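PDB 6L0A: dihydroorotase from Saccharomyces cerevisiae S288C, which catalyses, with two zinc ions per subunit, the reversible interconversion of N-carbamoyl-L-aspartate and dihydroorotate, the third step of de novo pyrimidine biosynthesis. Local coordinates for residues C[58-61]-C[62-66]; C[27-30]-C[31-34]; C[48-51]-C[52-55]; C[312-315]-C[316-320]. All coordinates share one frame; numbering follows the deposited sequence.

How the contacts relate
Contacts 2, 3 and 1 lie on two successive helices, 20-32 and 51-64, of a TIM-barrel-type amidohydrolase framework. In chain order come contact 2, closing helix 20-32, contact 3, opening helix 51-64, contact 1, closing that same helix, and, far later, contact 4, in the loop between helix 300-312 and strand 324-328. Contacts 1 and 3 share one helix with centres about 15 Å apart. Contact 1 also touches contact 2, centres about 13 Å apart, where Leu61, Leu64 and Ala65 pack on Thr27, and meets contact 4, centres about 17 Å apart, through Pro66 and Ala320. Neighbouring helix ends and a distant loop are thereby brought together on the outside of the barrel.

Contact 1. Residues C[58-61]-C[62-66]; sequences KKTL and QKLAP
The C-terminal turns of helix 51-64 are built by Lys58 to Leu61 handing four successive carbonyls to the amides of Gln62 to Ala65. Gln62 N meets Lys58 O at 2.8 Å, almost in line with the C=O bond, whereas Lys63 N, 3.1 Å from Lys59 O, and Leu64 N, 3.2 Å from Thr60 O, approach tilted out of the carbonyl plane. Ala65 N lies in the carbonyl plane of Leu61 O at 3.0 Å, but the angle at its hydrogen has dropped to 132° as Ala65 leaves helical backbone angles. This helix is the crossover of the beta-alpha-beta unit formed with strands 37-40 and 69-71, and its inner side carries the buried Leu61, packed on Cys23 and Thr27 of helix 20-32 and on Phe70. Leu64 folds back along the helix: with CG beside its own backbone N, chi1 -62°, CG comes to 3.4 Å from Thr60 O. Its CD1 then lies 4.3 Å from Thr60 CG2. The Thr60 hydroxyl turns the other way along the helix and bonds to Glu56 O. On a different side of the helix, Gln62 CB rests 3.5 Å from Lys58 O, and the aliphatic starts of these two long side chains run near each other.

Contact 2. Residues C[27-30]-C[31-34]; sequences TPKI and RDGG
Lys29 and Asp32 meet on the last turn of helix 20-32, which ends in a Schellman motif. The Lys29 chain passes the carboxylate at a slant, its CD 3.7 Å from Asp32 OD2, while its NZ stays 4.8 Å from that oxygen, too far for a salt bridge; NZ instead bonds to Leu25 O, one turn back. Asp32 holds CG anti to its own carbonyl carbon, chi1 -66°, which turns the carboxylate back toward Lys29 and Pro28. In the backbone beneath, Gly33 N reaches Lys29 O at 2.9 Å, and a weak bond of 3.3 Å joins Asp32 N to Pro28 O. The turn before is opened, and a water fills the break, accepting from Arg31 N at 3.0 Å and donating to Thr27 O at 2.8 Å, with a weaker bond to Pro28 O. Further out, the Arg31 guanidinium forms a salt bridge with Asp323 and a cation-pi contact with Trp361, whose NE1 also bonds to Arg31 O. Ile30, on the buried side, packs on Phe70 and Val35 within the unit strand 11-15, helix 20-32, strand 37-40. Gly34 then ends the helix at phi 99°, where any CB would press on the carbonyl O of Gly33; its N donates to Arg31 O at 2.9 Å.

Contact 3. Residues C[48-51]-C[52-55]; sequences ITTL and DRVI
Thr50 and Leu51 supply the first backbone bonds of helix 51-64. Val54 N donates to Thr50 O at 3.2 Å and Ile55 N to Leu51 O at 3.1 Å, each donor tilted a little from the carbonyl plane.

A second group of contacts sets carbon against oxygen. Thr50 OG1 turns over the helix start, chi1 62°, and comes to 3.2 Å from Arg53 CB. Val54 CG1 occupies the slot between its own backbone N and carbonyl carbon, chi1 77°, which brings it tightly against Leu51 O at 3.2 Å. Ile55 CG1 lies over the same oxygen at 3.4 Å, so that both side chains crowd that carbonyl beside its N-H partner.

The apolar contacts fall in two places. Ile48 reaches in from the loop with its CG2 branch, 3.7 Å from Val54 CB, the two side chains crossing nearly at right angles. On the other flank Leu51 CG meets Ile55 CD1 at 4.0 Å, while the Leu51 side chain also packs on Glu87 and Ala88 of helix 82-90.

Among its polar contacts, Arg53 reaches back past Ile48 to the preceding loop, where NH2 bonds to Pro46 O, with Glu19 as a long, weak ionic neighbour.

Thr50 stands at the N-cap of the crossover helix, at the end of the loop that follows strand 37-40; Asn43 of this loop lines the malate pocket, as expected where active-site loops follow the C-terminal ends of barrel strands.

Contact 4. Residues C[312-315]-C[316-320]; sequences YEVK and DSEVA
Glu318 and Lys315 bind each other twice across the 3-10 turn 316-318, in the loop after helix 300-312, which itself ends in a Schellman motif at Glu313. The carboxylate bonds back to the amide just ahead of the turn, one half of a capping-box arrangement; the reciprocal side-chain bond is absent. Along Glu318, CB lies 3.7 Å from Lys315 O and CG 3.5 Å from the same oxygen. The first torsion, -30°, departs from a staggered position and carries the extended chain back alongside residues 314-315. CD lies 3.7 Å from Lys315 N, and OE2 accepts that amide at 2.9 Å on its anti side, 32° out of the carboxylate plane. That oxygen also lies 3.4 Å from Val314 CA, while OE1 forms a salt bridge with Arg95. With an alanine here, Lys315 N would probably lose its acceptor and Arg95 its carboxylate mate, leaving the loop freer to shift. The second bond runs the opposite way: Glu318 N donates to Lys315 O at 3.0 Å from well above the carbonyl plane. Val314 and Val319 both pack on strand 69-71, on Leu71 and Thr69 respectively, and Val314 CG1 comes to 4.4 Å from Val319 CG2.

Contact 1. Residues C[58-61]-C[62-66]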
ATOM      1  N   LYS C  58     -14.682 -17.759 -26.398  1.00 16.98           N
ATOM      2  CA  LYS C  58     -13.603 -18.659 -26.818  1.00 16.81           C
ATOM      3  C   LYS C  58     -13.336 -18.540 -28.314  1.00 22.24           C
ATOM      4  O   LYS C  58     -12.176 -18.553 -28.750  1.00 20.13           O
ATOM      5  CB  LYS C  58     -13.933 -20.109 -26.456  1.00 16.23           C
ATOM      6  CG  LYS C  58     -12.756 -21.078 -26.682  1.00 19.37           C
ATOM      7  CD  LYS C  58     -13.104 -22.498 -26.234  1.00 20.21           C
ATOM      8  CE  LYS C  58     -11.943 -23.457 -26.480  1.00 28.14           C
ATOM      9  NZ  LYS C  58     -12.245 -24.850 -26.027  1.00 30.73           N
ATOM     10  N   LYS C  59     -14.394 -18.421 -29.118  1.00 20.69           N
ATOM     11  CA  LYS C  59     -14.201 -18.306 -30.560  1.00 22.40           C
ATOM     12  C   LYS C  59     -13.413 -17.049 -30.905  1.00 24.45           C
ATOM     13  O   LYS C  59     -12.534 -17.075 -31.771  1.00 24.12           O
ATOM     14  CB  LYS C  59     -15.557 -18.319 -31.269  1.00 26.78           C
ATOM     15  CG  LYS C  59     -16.216 -19.699 -31.298  1.00 32.73           C
ATOM     16  CD  LYS C  59     -16.910 -19.996 -32.635  1.00 42.44           C
ATOM     17  CE  LYS C  59     -16.022 -20.844 -33.558  1.00 47.93           C
ATOM     18  NZ  LYS C  59     -16.203 -22.315 -33.361  1.00 45.79           N
ATOM     19  N   THR C  60     -13.693 -15.948 -30.204  1.00 24.18           N
ATOM     20  CA  THR C  60     -12.953 -14.711 -30.421  1.00 22.43           C
ATOM     21  C   THR C  60     -11.482 -14.899 -30.101  1.00 22.95           C
ATOM     22  O   THR C  60     -10.606 -14.483 -30.870  1.00 21.86           O
ATOM     23  CB  THR C  60     -13.551 -13.587 -29.568  1.00 26.58           C
ATOM     24  OG1 THR C  60     -14.881 -13.319 -30.013  1.00 27.78           O
ATOM     25  CG2 THR C  60     -12.708 -12.303 -29.677  1.00 23.50           C
ATOM     26  N   LEU C  61     -11.194 -15.542 -28.968  1.00 19.55           N
ATOM     27  CA  LEU C  61      -9.810 -15.736 -28.561  1.00 19.69           C
ATOM     28  C   LEU C  61      -9.077 -16.658 -29.527  1.00 21.49           C
ATOM     29  O   LEU C  61      -7.916 -16.405 -29.872  1.00 19.82           O
ATOM     30  CB  LEU C  61      -9.748 -16.298 -27.140  1.00 20.58           C
ATOM     31  CG  LEU C  61     -10.446 -15.542 -26.008  1.00 19.18           C
ATOM     32  CD1 LEU C  61      -9.980 -16.107 -24.661  1.00 12.96           C
ATOM     33  CD2 LEU C  61     -10.148 -14.060 -26.100  1.00 17.56           C
ATOM     34  N   GLN C  62      -9.736 -17.733 -29.972  1.00 21.16           N
ATOM     35  CA  GLN C  62      -9.072 -18.665 -30.881  1.00 23.14           C
ATOM     36  C   GLN C  62      -8.730 -18.007 -32.208  1.00 23.09           C
ATOM     37  O   GLN C  62      -7.712 -18.341 -32.816  1.00 26.40           O
ATOM     38  CB  GLN C  62      -9.942 -19.899 -31.126  1.00 24.63           C
ATOM     39  CG  GLN C  62      -9.854 -20.940 -30.034  1.00 34.41           C
ATOM     40  CD  GLN C  62      -8.545 -21.723 -30.034  1.00 25.93           C
ATOM     41  OE1 GLN C  62      -7.476 -21.230 -30.446  1.00 29.19           O
ATOM     42  NE2 GLN C  62      -8.618 -22.947 -29.543  1.00 29.55           N
ATOM     43  N   LYS C  63      -9.564 -17.070 -32.669  1.00 23.16           N
ATOM     44  CA  LYS C  63      -9.248 -16.334 -33.889  1.00 24.32           C
ATOM     45  C   LYS C  63      -8.003 -15.473 -33.706  1.00 30.56           C
ATOM     46  O   LYS C  63      -7.155 -15.396 -34.604  1.00 25.62           O
ATOM     47  CB  LYS C  63     -10.445 -15.480 -34.302  1.00 29.32           C
ATOM     48  CG  LYS C  63     -10.351 -14.878 -35.695  1.00 32.88           C
ATOM     49  CD  LYS C  63     -11.638 -14.140 -36.047  1.00 40.69           C
ATOM     50  CE  LYS C  63     -11.798 -13.974 -37.555  1.00 40.52           C
ATOM     51  NZ  LYS C  63     -10.478 -13.965 -38.247  1.00 45.35           N
ATOM     52  N   LEU C  64      -7.864 -14.837 -32.537  1.00 23.85           N
ATOM     53  CA  LEU C  64      -6.722 -13.966 -32.289  1.00 22.76           C
ATOM     54  C   LEU C  64      -5.439 -14.750 -32.069  1.00 24.98           C
ATOM     55  O   LEU C  64      -4.347 -14.206 -32.264  1.00 24.79           O
ATOM     56  CB  LEU C  64      -6.990 -13.076 -31.071  1.00 22.84           C
ATOM     57  CG  LEU C  64      -8.165 -12.103 -31.155  1.00 22.99           C
ATOM     58  CD1 LEU C  64      -8.495 -11.550 -29.781  1.00 22.86           C
ATOM     59  CD2 LEU C  64      -7.800 -10.979 -32.100  1.00 27.48           C
ATOM     60  N   ALA C  65      -5.542 -16.007 -31.633  1.00 22.08           N
ATOM     61  CA  ALA C  65      -4.370 -16.814 -31.288  1.00 21.41           C
ATOM     62  C   ALA C  65      -4.674 -18.267 -31.598  1.00 23.39           C
ATOM     63  O   ALA C  65      -5.007 -19.057 -30.707  1.00 21.84           O
ATOM     64  CB  ALA C  65      -3.981 -16.646 -29.815  1.00 19.85           C
ATOM     65  N   PRO C  66      -4.570 -18.665 -32.872  1.00 26.51           N
ATOM     66  CA  PRO C  66      -4.983 -20.027 -33.242  1.00 23.98           C
ATOM     67  C   PRO C  66      -4.122 -21.121 -32.639  1.00 23.19           C
ATOM     68  O   PRO C  66      -4.564 -22.275 -32.619  1.00 25.35           O
ATOM     69  CB  PRO C  66      -4.897 -20.022 -34.779  1.00 25.19           C
ATOM     70  CG  PRO C  66      -4.970 -18.573 -35.164  1.00 28.42           C
ATOM     71  CD  PRO C  66      -4.260 -17.838 -34.050  1.00 27.16           C
TER

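Contact 2. Residues C[27-30]-C[31-34]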
ATOM      1  N   THR C  27      -4.110 -10.994 -26.133  1.00 16.10           N
ATOM      2  CA  THR C  27      -4.258 -12.425 -26.385  1.00 20.08           C
ATOM      3  C   THR C  27      -3.088 -13.020 -27.156  1.00 17.80           C
ATOM      4  O   THR C  27      -2.638 -14.118 -26.782  1.00 18.95           O
ATOM      5  CB  THR C  27      -5.591 -12.693 -27.099  1.00 19.86           C
ATOM      6  OG1 THR C  27      -6.667 -12.219 -26.284  1.00 19.49           O
ATOM      7  CG2 THR C  27      -5.779 -14.200 -27.342  1.00 18.37           C
ATOM      8  N   PRO C  28      -2.525 -12.368 -28.180  1.00 21.71           N
ATOM      9  CA  PRO C  28      -1.301 -12.912 -28.796  1.00 21.82           C
ATOM     10  C   PRO C  28      -0.117 -12.973 -27.848  1.00 22.77           C
ATOM     11  O   PRO C  28       0.792 -13.783 -28.072  1.00 23.52           O
ATOM     12  CB  PRO C  28      -1.035 -11.953 -29.968  1.00 23.19           C
ATOM     13  CG  PRO C  28      -2.350 -11.312 -30.261  1.00 22.28           C
ATOM     14  CD  PRO C  28      -3.011 -11.176 -28.898  1.00 18.77           C
ATOM     15  N   LYS C  29      -0.090 -12.143 -26.796  1.00 18.97           N
ATOM     16  CA  LYS C  29       1.037 -12.149 -25.872  1.00 19.04           C
ATOM     17  C   LYS C  29       1.085 -13.389 -24.990  1.00 15.82           C
ATOM     18  O   LYS C  29       2.117 -13.633 -24.354  1.00 18.27           O
ATOM     19  CB  LYS C  29       1.005 -10.895 -24.986  1.00 18.72           C
ATOM     20  CG  LYS C  29       0.822  -9.598 -25.763  1.00 18.74           C
ATOM     21  CD  LYS C  29       2.070  -9.316 -26.596  1.00 24.57           C
ATOM     22  CE  LYS C  29       2.033  -7.915 -27.189  1.00 30.29           C
ATOM     23  NZ  LYS C  29       0.953  -7.801 -28.203  1.00 36.75           N
ATOM     24  N   ILE C  30      -0.003 -14.165 -24.909  1.00 15.59           N
ATOM     25  CA  ILE C  30       0.069 -15.438 -24.202  1.00 18.04           C
ATOM     26  C   ILE C  30       1.171 -16.296 -24.809  1.00 16.04           C
ATOM     27  O   ILE C  30       2.105 -16.723 -24.119  1.00 15.72           O
ATOM     28  CB  ILE C  30      -1.297 -16.148 -24.228  1.00 15.91           C
ATOM     29  CG1 ILE C  30      -2.367 -15.266 -23.557  1.00 18.46           C
ATOM     30  CG2 ILE C  30      -1.196 -17.504 -23.549  1.00 17.91           C
ATOM     31  CD1 ILE C  30      -3.819 -15.717 -23.785  1.00 15.79           C
ATOM     32  N   ARG C  31       1.111 -16.502 -26.127  1.00 20.29           N
ATOM     33  CA  ARG C  31       2.163 -17.258 -26.805  1.00 20.90           C
ATOM     34  C   ARG C  31       3.516 -16.562 -26.700  1.00 16.43           C
ATOM     35  O   ARG C  31       4.531 -17.212 -26.429  1.00 21.95           O
ATOM     36  CB  ARG C  31       1.795 -17.484 -28.273  1.00 23.47           C
ATOM     37  CG  ARG C  31       2.650 -18.585 -28.924  1.00 24.58           C
ATOM     38  CD  ARG C  31       2.179 -18.913 -30.324  1.00 34.06           C
ATOM     39  NE  ARG C  31       3.269 -19.434 -31.146  1.00 32.76           N
ATOM     40  CZ  ARG C  31       3.531 -20.726 -31.330  1.00 29.67           C
ATOM     41  NH1 ARG C  31       2.782 -21.662 -30.764  1.00 30.58           N
ATOM     42  NH2 ARG C  31       4.545 -21.081 -32.103  1.00 25.81           N
ATOM     43  N   ASP C  32       3.550 -15.237 -26.887  1.00 20.79           N
ATOM     44  CA  ASP C  32       4.826 -14.523 -26.889  1.00 22.82           C
ATOM     45  C   ASP C  32       5.548 -14.667 -25.559  1.00 25.53           C
ATOM     46  O   ASP C  32       6.782 -14.756 -25.520  1.00 23.13           O
ATOM     47  CB  ASP C  32       4.607 -13.047 -27.223  1.00 24.43           C
ATOM     48  CG  ASP C  32       4.098 -12.839 -28.636  1.00 24.90           C
ATOM     49  OD1 ASP C  32       4.064 -13.814 -29.414  1.00 29.32           O
ATOM     50  OD2 ASP C  32       3.726 -11.698 -28.966  1.00 28.27           O
ATOM     51  N   GLY C  33       4.798 -14.689 -24.452  1.00 20.84           N
ATOM     52  CA  GLY C  33       5.356 -14.921 -23.140  1.00 16.29           C
ATOM     53  C   GLY C  33       5.707 -16.351 -22.808  1.00 16.22           C
ATOM     54  O   GLY C  33       6.199 -16.619 -21.709  1.00 18.20           O
ATOM     55  N   GLY C  34       5.476 -17.288 -23.721  1.00 19.16           N
ATOM     56  CA  GLY C  34       5.912 -18.652 -23.534  1.00 16.94           C
ATOM     57  C   GLY C  34       4.855 -19.620 -23.051  1.00 18.81           C
ATOM     58  O   GLY C  34       5.215 -20.684 -22.544  1.00 20.10           O
TER
HETATM   59  O   HOH W   1      -1.281 -16.267 -27.851  1.00 17.75           O

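Contact 3. Residues C[48-51]-C[52-55]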
ATOM      1  N   ILE C  48     -19.156 -13.428 -17.325  1.00 16.42           N
ATOM      2  CA  ILE C  48     -19.523 -14.570 -18.159  1.00 17.45           C
ATOM      3  C   ILE C  48     -20.336 -15.547 -17.320  1.00 17.94           C
ATOM      4  O   ILE C  48     -19.784 -16.286 -16.499  1.00 16.79           O
ATOM      5  CB  ILE C  48     -18.295 -15.266 -18.745  1.00 13.50           C
ATOM      6  CG1 ILE C  48     -17.388 -14.262 -19.445  1.00 17.50           C
ATOM      7  CG2 ILE C  48     -18.767 -16.382 -19.673  1.00 15.48           C
ATOM      8  CD1 ILE C  48     -16.161 -14.917 -20.052  1.00 19.44           C
ATOM      9  N   THR C  49     -21.652 -15.592 -17.561  1.00 15.33           N
ATOM     10  CA  THR C  49     -22.535 -16.473 -16.811  1.00 18.25           C
ATOM     11  C   THR C  49     -23.502 -17.228 -17.714  1.00 22.05           C
ATOM     12  O   THR C  49     -24.456 -17.827 -17.205  1.00 23.82           O
ATOM     13  CB  THR C  49     -23.337 -15.682 -15.772  1.00 22.27           C
ATOM     14  OG1 THR C  49     -24.228 -14.779 -16.449  1.00 23.08           O
ATOM     15  CG2 THR C  49     -22.407 -14.879 -14.860  1.00 18.78           C
ATOM     16  N   THR C  50     -23.308 -17.194 -19.032  1.00 22.30           N
ATOM     17  CA  THR C  50     -24.212 -17.875 -19.945  1.00 21.87           C
ATOM     18  C   THR C  50     -23.421 -18.690 -20.960  1.00 23.59           C
ATOM     19  O   THR C  50     -22.273 -18.376 -21.297  1.00 19.99           O
ATOM     20  CB  THR C  50     -25.142 -16.891 -20.667  1.00 24.28           C
ATOM     21  OG1 THR C  50     -24.371 -15.991 -21.470  1.00 22.94           O
ATOM     22  CG2 THR C  50     -25.987 -16.103 -19.656  1.00 26.15           C
ATOM     23  N   LEU C  51     -24.067 -19.752 -21.435  1.00 21.06           N
ATOM     24  CA  LEU C  51     -23.430 -20.676 -22.362  1.00 21.41           C
ATOM     25  C   LEU C  51     -23.003 -19.979 -23.646  1.00 20.21           C
ATOM     26  O   LEU C  51     -21.876 -20.159 -24.119  1.00 21.91           O
ATOM     27  CB  LEU C  51     -24.398 -21.816 -22.669  1.00 28.31           C
ATOM     28  CG  LEU C  51     -23.813 -23.078 -23.295  1.00 34.75           C
ATOM     29  CD1 LEU C  51     -22.583 -23.517 -22.543  1.00 29.34           C
ATOM     30  CD2 LEU C  51     -24.858 -24.173 -23.295  1.00 32.95           C
ATOM     31  N   ASP C  52     -23.904 -19.203 -24.252  1.00 24.44           N
ATOM     32  CA  ASP C  52     -23.578 -18.606 -25.542  1.00 25.47           C
ATOM     33  C   ASP C  52     -22.429 -17.609 -25.420  1.00 25.37           C
ATOM     34  O   ASP C  52     -21.578 -17.526 -26.313  1.00 22.17           O
ATOM     35  CB  ASP C  52     -24.820 -17.948 -26.144  1.00 29.05           C
ATOM     36  CG  ASP C  52     -25.860 -18.971 -26.586  1.00 37.39           C
ATOM     37  OD1 ASP C  52     -25.482 -20.134 -26.850  1.00 39.77           O
ATOM     38  OD2 ASP C  52     -27.059 -18.618 -26.666  1.00 48.63           O
ATOM     39  N   ARG C  53     -22.372 -16.869 -24.305  1.00 24.08           N
ATOM     40  CA  ARG C  53     -21.308 -15.888 -24.103  1.00 20.81           C
ATOM     41  C   ARG C  53     -19.937 -16.558 -24.002  1.00 17.12           C
ATOM     42  O   ARG C  53     -18.965 -16.080 -24.596  1.00 18.49           O
ATOM     43  CB  ARG C  53     -21.604 -15.073 -22.846  1.00 24.34           C
ATOM     44  CG  ARG C  53     -20.696 -13.882 -22.585  1.00 30.40           C
ATOM     45  CD  ARG C  53     -21.503 -12.778 -21.886  1.00 39.94           C
ATOM     46  NE  ARG C  53     -20.682 -11.767 -21.209  1.00 30.88           N
ATOM     47  CZ  ARG C  53     -19.905 -10.913 -21.860  1.00 28.49           C
ATOM     48  NH1 ARG C  53     -19.842 -10.956 -23.186  1.00 38.57           N
ATOM     49  NH2 ARG C  53     -19.189 -10.020 -21.197  1.00 24.10           N
ATOM     50  N   VAL C  54     -19.837 -17.662 -23.256  1.00 18.24           N
ATOM     51  CA  VAL C  54     -18.537 -18.303 -23.093  1.00 20.84           C
ATOM     52  C   VAL C  54     -18.104 -18.988 -24.379  1.00 18.52           C
ATOM     53  O   VAL C  54     -16.904 -19.058 -24.672  1.00 17.44           O
ATOM     54  CB  VAL C  54     -18.554 -19.282 -21.903  1.00 18.14           C
ATOM     55  CG1 VAL C  54     -19.269 -20.580 -22.257  1.00 19.72           C
ATOM     56  CG2 VAL C  54     -17.115 -19.565 -21.424  1.00 16.25           C
ATOM     57  N   ILE C  55     -19.056 -19.499 -25.169  1.00 19.69           N
ATOM     58  CA  ILE C  55     -18.705 -20.107 -26.448  1.00 20.21           C
ATOM     59  C   ILE C  55     -18.198 -19.049 -27.418  1.00 19.82           C
ATOM     60  O   ILE C  55     -17.156 -19.223 -28.057  1.00 23.16           O
ATOM     61  CB  ILE C  55     -19.908 -20.874 -27.027  1.00 21.27           C
ATOM     62  CG1 ILE C  55     -20.156 -22.154 -26.234  1.00 24.01           C
ATOM     63  CG2 ILE C  55     -19.662 -21.212 -28.512  1.00 28.32           C
ATOM     64  CD1 ILE C  55     -21.480 -22.820 -26.558  1.00 28.90           C
TER

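Contact 4. Residues C[312-315]-C[316-320]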
ATOM      1  N   TYR C 312      -5.682 -30.035 -14.159  1.00 16.22           N
ATOM      2  CA  TYR C 312      -6.810 -29.749 -15.030  1.00 17.29           C
ATOM      3  C   TYR C 312      -7.085 -30.901 -15.986  1.00 20.20           C
ATOM      4  O   TYR C 312      -8.037 -30.822 -16.772  1.00 19.97           O
ATOM      5  CB  TYR C 312      -6.563 -28.462 -15.821  1.00 16.70           C
ATOM      6  CG  TYR C 312      -6.925 -27.197 -15.060  1.00 17.34           C
ATOM      7  CD1 TYR C 312      -6.007 -26.573 -14.216  1.00 17.29           C
ATOM      8  CD2 TYR C 312      -8.192 -26.634 -15.182  1.00 19.52           C
ATOM      9  CE1 TYR C 312      -6.355 -25.409 -13.514  1.00 15.75           C
ATOM     10  CE2 TYR C 312      -8.541 -25.482 -14.501  1.00 16.77           C
ATOM     11  CZ  TYR C 312      -7.624 -24.876 -13.666  1.00 19.21           C
ATOM     12  OH  TYR C 312      -7.995 -23.734 -12.988  1.00 17.82           O
ATOM     13  N   GLU C 313      -6.260 -31.946 -15.927  1.00 17.38           N
ATOM     14  CA  GLU C 313      -6.388 -33.144 -16.759  1.00 23.17           C
ATOM     15  C   GLU C 313      -6.514 -32.774 -18.234  1.00 26.21           C
ATOM     16  O   GLU C 313      -7.451 -33.169 -18.931  1.00 25.01           O
ATOM     17  CB  GLU C 313      -7.554 -34.017 -16.285  1.00 25.99           C
ATOM     18  CG  GLU C 313      -7.363 -34.437 -14.829  1.00 23.98           C
ATOM     19  CD  GLU C 313      -8.544 -35.220 -14.246  1.00 37.86           C
ATOM     20  OE1 GLU C 313      -8.832 -36.318 -14.759  1.00 46.33           O
ATOM     21  OE2 GLU C 313      -9.165 -34.720 -13.295  1.00 35.97           O
ATOM     22  N   VAL C 314      -5.545 -31.987 -18.701  1.00 20.68           N
ATOM     23  CA  VAL C 314      -5.479 -31.549 -20.089  1.00 22.09           C
ATOM     24  C   VAL C 314      -4.985 -32.714 -20.935  1.00 27.01           C
ATOM     25  O   VAL C 314      -3.965 -33.333 -20.617  1.00 24.30           O
ATOM     26  CB  VAL C 314      -4.546 -30.337 -20.230  1.00 24.04           C
ATOM     27  CG1 VAL C 314      -4.560 -29.805 -21.661  1.00 22.52           C
ATOM     28  CG2 VAL C 314      -4.944 -29.233 -19.244  1.00 19.78           C
ATOM     29  N   LYS C 315      -5.704 -33.010 -22.008  1.00 29.15           N
ATOM     30  CA  LYS C 315      -5.375 -34.119 -22.892  1.00 30.33           C
ATOM     31  C   LYS C 315      -4.784 -33.593 -24.193  1.00 30.81           C
ATOM     32  O   LYS C 315      -5.092 -32.482 -24.635  1.00 25.07           O
ATOM     33  CB  LYS C 315      -6.619 -34.962 -23.196  1.00 28.38           C
ATOM     34  CG  LYS C 315      -7.403 -35.400 -21.973  1.00 28.11           C
ATOM     35  CD  LYS C 315      -6.550 -36.236 -21.025  1.00 32.06           C
ATOM     36  CE  LYS C 315      -7.376 -36.776 -19.858  1.00 35.88           C
ATOM     37  NZ  LYS C 315      -6.550 -37.529 -18.865  1.00 37.82           N
ATOM     38  N   ASP C 316      -3.943 -34.423 -24.822  1.00 33.70           N
ATOM     39  CA  ASP C 316      -3.354 -34.045 -26.101  1.00 31.50           C
ATOM     40  C   ASP C 316      -4.416 -33.670 -27.130  1.00 29.29           C
ATOM     41  O   ASP C 316      -4.169 -32.829 -28.003  1.00 30.34           O
ATOM     42  CB  ASP C 316      -2.481 -35.184 -26.632  1.00 35.43           C
ATOM     43  CG  ASP C 316      -1.116 -34.705 -27.105  1.00 47.03           C
ATOM     44  OD1 ASP C 316      -0.244 -35.566 -27.351  1.00 53.02           O
ATOM     45  OD2 ASP C 316      -0.908 -33.475 -27.230  1.00 46.62           O
ATOM     46  N   SER C 317      -5.608 -34.263 -27.036  1.00 34.30           N
ATOM     47  CA  SER C 317      -6.638 -34.008 -28.035  1.00 32.85           C
ATOM     48  C   SER C 317      -7.258 -32.621 -27.907  1.00 33.80           C
ATOM     49  O   SER C 317      -7.847 -32.135 -28.878  1.00 36.49           O
ATOM     50  CB  SER C 317      -7.735 -35.067 -27.948  1.00 35.15           C
ATOM     51  OG  SER C 317      -8.390 -35.008 -26.697  1.00 33.37           O
ATOM     52  N   GLU C 318      -7.160 -31.976 -26.741  1.00 32.05           N
ATOM     53  CA  GLU C 318      -7.679 -30.623 -26.618  1.00 31.63           C
ATOM     54  C   GLU C 318      -6.689 -29.569 -27.095  1.00 28.19           C
ATOM     55  O   GLU C 318      -7.052 -28.398 -27.200  1.00 26.81           O
ATOM     56  CB  GLU C 318      -8.036 -30.289 -25.172  1.00 33.58           C
ATOM     57  CG  GLU C 318      -8.470 -31.452 -24.310  1.00 37.50           C
ATOM     58  CD  GLU C 318      -8.725 -30.993 -22.895  1.00 29.99           C
ATOM     59  OE1 GLU C 318      -9.347 -29.920 -22.743  1.00 39.20           O
ATOM     60  OE2 GLU C 318      -8.293 -31.674 -21.944  1.00 30.66           O
ATOM     61  N   VAL C 319      -5.463 -29.962 -27.384  1.00 27.77           N
ATOM     62  CA  VAL C 319      -4.380 -29.007 -27.516  1.00 27.61           C
ATOM     63  C   VAL C 319      -4.450 -28.343 -28.888  1.00 26.73           C
ATOM     64  O   VAL C 319      -4.558 -29.007 -29.918  1.00 32.14           O
ATOM     65  CB  VAL C 319      -3.036 -29.688 -27.238  1.00 24.93           C
ATOM     66  CG1 VAL C 319      -1.953 -28.995 -27.963  1.00 35.04           C
ATOM     67  CG2 VAL C 319      -2.767 -29.667 -25.675  1.00 35.69           C
ATOM     68  N   ALA C 320      -4.431 -27.005 -28.902  1.00 19.78           N
ATOM     69  CA  ALA C 320      -4.488 -26.251 -30.149  1.00 19.42           C
ATOM     70  C   ALA C 320      -3.208 -26.349 -30.977  1.00 23.37           C
ATOM     71  O   ALA C 320      -3.262 -26.129 -32.194  1.00 24.23           O
ATOM     72  CB  ALA C 320      -4.764 -24.765 -29.865  1.00 21.44           C
TER